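Local coordinates for AP endonuclease, family protein 2 (Mycobacterium smegmatis, PDB 5TNV) that binds a magnesium ion in a xylose isomerase-like TIM barrel and may act as an endonuclease, at residues M240-L245 with I285-E290. Sequence-based numbering, arbitrary orientation.
Sequences MYAKVL and IRLALE
L245 and A288 bring their CA atoms nearest across the contact between segment 240-245, which lies on helix 237-244, and helix 281-290, 6.0 Å apart, while the CA atoms of A242 and L287 stand 7.7 Å apart. The methyl CB of A288 meets both branch ends of L245, touching CD2 at 3.9 Å and CD1 at the same distance, so the leucine fork fits against a residue small enough to let the backbones draw near. The CB of L287 points to the other segment, and CG anti to the backbone N (chi1 178°) carries CD2 out to two neighbours: CD1 of L245 at 4.2 Å and, on the more exposed side, CA of A242, also at 4.2 Å. Across the interface the adhesion is entirely apolar. Deeper in, A288 and I285 rest on W251 of strand 251-261, and the hydroxyl of Y241 is hydrogen-bonded to W251 NE1, to Y281 and to the carbonyl of P222. The side chain of L245 is about 14 Å from the bound magnesium ion, too far to take part in the site. Side-by-side packing of this kind belongs to the outer helical layer of a TIM barrel, here joining helices on both sides of strand 251-261 in sequence.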
ATOM      1  N   MET A 240      12.733  -0.129 -19.801  1.00  5.21           N
ATOM      2  CA  MET A 240      13.800   0.790 -19.387  1.00  4.79           C
ATOM      3  C   MET A 240      14.895   0.052 -18.647  1.00  4.78           C
ATOM      4  O   MET A 240      16.088   0.269 -18.886  1.00  5.42           O
ATOM      5  CB  MET A 240      13.234   1.888 -18.479  1.00  4.92           C
ATOM      6  CG  MET A 240      12.172   2.802 -19.144  1.00  5.20           C
ATOM      7  SD  MET A 240      11.939   4.355 -18.267  1.00  6.32           S
ATOM      8  CE  MET A 240      11.028   3.851 -16.815  1.00  7.03           C
ATOM      9  N   TYR A 241      14.538  -0.823 -17.701  1.00  5.03           N
ATOM     10  CA  TYR A 241      15.524  -1.571 -16.943  1.00  4.70           C
ATOM     11  C   TYR A 241      16.331  -2.502 -17.831  1.00  5.11           C
ATOM     12  O   TYR A 241      17.531  -2.631 -17.649  1.00  5.79           O
ATOM     13  CB  TYR A 241      14.872  -2.327 -15.792  1.00  4.95           C
ATOM     14  CG  TYR A 241      14.776  -1.544 -14.498  1.00  4.55           C
ATOM     15  CD1 TYR A 241      15.940  -1.144 -13.836  1.00  4.63           C
ATOM     16  CD2 TYR A 241      13.558  -1.235 -13.904  1.00  4.09           C
ATOM     17  CE1 TYR A 241      15.913  -0.441 -12.664  1.00  4.56           C
ATOM     18  CE2 TYR A 241      13.520  -0.519 -12.709  1.00  4.39           C
ATOM     19  CZ  TYR A 241      14.703  -0.141 -12.090  1.00  4.31           C
ATOM     20  OH  TYR A 241      14.743   0.567 -10.891  1.00  4.71           O
ATOM     21  N   ALA A 242      15.701  -3.146 -18.825  1.00  5.83           N
ATOM     22  CA  ALA A 242      16.469  -3.986 -19.720  1.00  6.56           C
ATOM     23  C   ALA A 242      17.579  -3.217 -20.448  1.00  6.79           C
ATOM     24  O   ALA A 242      18.655  -3.757 -20.718  1.00  7.83           O
ATOM     25  CB  ALA A 242      15.522  -4.665 -20.757  1.00  8.72           C
ATOM     26  N   LYS A 243      17.343  -1.967 -20.753  1.00  6.55           N
ATOM     27  CA  LYS A 243      18.342  -1.187 -21.445  1.00  7.41           C
ATOM     28  C   LYS A 243      19.526  -0.861 -20.541  1.00  6.45           C
ATOM     29  O   LYS A 243      20.645  -0.838 -21.033  1.00  7.84           O
ATOM     30  CB  LYS A 243      17.719   0.113 -21.963  1.00  8.71           C
ATOM     31  CG  LYS A 243      16.903   0.039 -23.201  1.00 12.26           C
ATOM     32  CD  LYS A 243      16.445   1.437 -23.605  1.00 17.76           C
ATOM     33  CE  LYS A 243      15.688   1.186 -24.878  1.00 17.29           C
ATOM     34  NZ  LYS A 243      15.285   2.497 -25.405  1.00 18.46           N
ATOM     35  N   VAL A 244      19.249  -0.462 -19.312  1.00  5.52           N
ATOM     36  CA  VAL A 244      20.308   0.099 -18.472  1.00  5.69           C
ATOM     37  C   VAL A 244      20.971  -0.905 -17.536  1.00  5.50           C
ATOM     38  O   VAL A 244      22.134  -0.685 -17.132  1.00  5.84           O
ATOM     39  CB  VAL A 244      19.842   1.353 -17.691  1.00  5.81           C
ATOM     40  CG1 VAL A 244      19.510   2.483 -18.663  1.00  7.16           C
ATOM     41  CG2 VAL A 244      18.672   1.040 -16.775  1.00  5.55           C
ATOM     42  N   LEU A 245      20.308  -2.002 -17.162  1.00  5.54           N
ATOM     43  CA  LEU A 245      20.927  -2.969 -16.250  1.00  5.42           C
ATOM     44  C   LEU A 245      22.260  -3.511 -16.739  1.00  5.58           C
ATOM     45  O   LEU A 245      23.136  -3.724 -15.870  1.00  5.86           O
ATOM     46  CB  LEU A 245      19.944  -4.076 -15.895  1.00  5.58           C
ATOM     47  CG  LEU A 245      18.905  -3.670 -14.851  1.00  5.83           C
ATOM     48  CD1 LEU A 245      17.816  -4.728 -14.782  1.00  6.57           C
ATOM     49  CD2 LEU A 245      19.527  -3.440 -13.481  1.00  6.39           C
ATOM     50  N   ILE A 285      14.618  -7.596 -10.442  1.00  4.72           N
ATOM     51  CA  ILE A 285      15.818  -8.066  -9.740  1.00  4.32           C
ATOM     52  C   ILE A 285      16.303  -9.351 -10.371  1.00  4.78           C
ATOM     53  O   ILE A 285      17.502  -9.536 -10.578  1.00  5.57           O
ATOM     54  CB  ILE A 285      15.575  -8.206  -8.232  1.00  4.60           C
ATOM     55  CG1 ILE A 285      15.380  -6.840  -7.576  1.00  4.70           C
ATOM     56  CG2 ILE A 285      16.694  -8.982  -7.552  1.00  5.54           C
ATOM     57  CD1 ILE A 285      14.778  -6.916  -6.189  1.00  5.29           C
ATOM     58  N   ARG A 286      15.391 -10.297 -10.710  1.00  5.42           N
ATOM     59  CA  ARG A 286      15.856 -11.519 -11.342  0.50  6.26           C
ATOM     60  C   ARG A 286      16.495 -11.237 -12.682  1.00  6.23           C
ATOM     61  O   ARG A 286      17.522 -11.865 -13.025  1.00  7.43           O
ATOM     62  CB  ARG A 286      14.703 -12.521 -11.504  0.50  6.06           C
ATOM     63  CG  ARG A 286      14.449 -13.335 -10.240  0.50  4.40           C
ATOM     64  CD  ARG A 286      13.142 -14.094 -10.342  0.50  5.31           C
ATOM     65  NE  ARG A 286      13.128 -15.125  -9.309  0.50  5.94           N
ATOM     66  CZ  ARG A 286      13.546 -16.368  -9.377  0.50  4.97           C
ATOM     67  NH1 ARG A 286      13.453 -17.135  -8.289  0.50  6.21           N
ATOM     68  NH2 ARG A 286      14.048 -16.905 -10.459  0.50  7.52           N
ATOM     69  N   LEU A 287      15.959 -10.313 -13.472  1.00  6.01           N
ATOM     70  CA  LEU A 287      16.540  -9.903 -14.725  1.00  6.52           C
ATOM     71  C   LEU A 287      17.945  -9.355 -14.501  1.00  6.16           C
ATOM     72  O   LEU A 287      18.888  -9.689 -15.224  1.00  7.71           O
ATOM     73  CB  LEU A 287      15.666  -8.843 -15.421  1.00  7.01           C
ATOM     74  CG  LEU A 287      16.225  -8.312 -16.737  1.00  9.09           C
ATOM     75  CD1 LEU A 287      16.351  -9.425 -17.761  1.00 12.64           C
ATOM     76  CD2 LEU A 287      15.342  -7.145 -17.201  1.00 10.74           C
ATOM     77  N   ALA A 288      18.087  -8.475 -13.504  1.00  5.88           N
ATOM     78  CA  ALA A 288      19.399  -7.925 -13.197  1.00  5.93           C
ATOM     79  C   ALA A 288      20.413  -9.034 -12.972  1.00  5.78           C
ATOM     80  O   ALA A 288      21.502  -9.022 -13.506  1.00  6.52           O
ATOM     81  CB  ALA A 288      19.285  -6.999 -11.975  1.00  5.66           C
ATOM     82  N   LEU A 289      20.035 -10.014 -12.140  1.00  6.02           N
ATOM     83  CA  LEU A 289      20.925 -11.112 -11.857  1.00  7.06           C
ATOM     84  C   LEU A 289      21.297 -11.837 -13.134  1.00  8.09           C
ATOM     85  O   LEU A 289      22.465 -12.195 -13.333  1.00  9.66           O
ATOM     86  CB  LEU A 289      20.326 -12.065 -10.838  1.00  8.13           C
ATOM     87  CG  LEU A 289      20.068 -11.572  -9.495  1.00 10.82           C
ATOM     88  CD1 LEU A 289      19.415 -12.613  -8.628  1.00 15.22           C
ATOM     89  CD2 LEU A 289      21.370 -11.206  -8.880  1.00 12.91           C
ATOM     90  N   GLU A 290      20.312 -12.103 -13.985  1.00  8.59           N
ATOM     91  CA  GLU A 290      20.531 -12.815 -15.265  1.00  9.96           C
ATOM     92  C   GLU A 290      21.514 -12.053 -16.128  1.00  9.16           C
ATOM     93  O   GLU A 290      22.324 -12.677 -16.822  1.00 12.62           O
ATOM     94  CB  GLU A 290      19.199 -12.962 -15.991  1.00 12.93           C
ATOM     95  CG  GLU A 290      19.270 -13.496 -17.378  1.00 22.66           C
ATOM     96  CD  GLU A 290      17.951 -13.371 -18.148  1.00 31.20           C
ATOM     97  OE1 GLU A 290      16.885 -13.054 -17.548  1.00 29.32           O
ATOM     98  OE2 GLU A 290      18.040 -13.589 -19.370  1.00 51.40           O
TER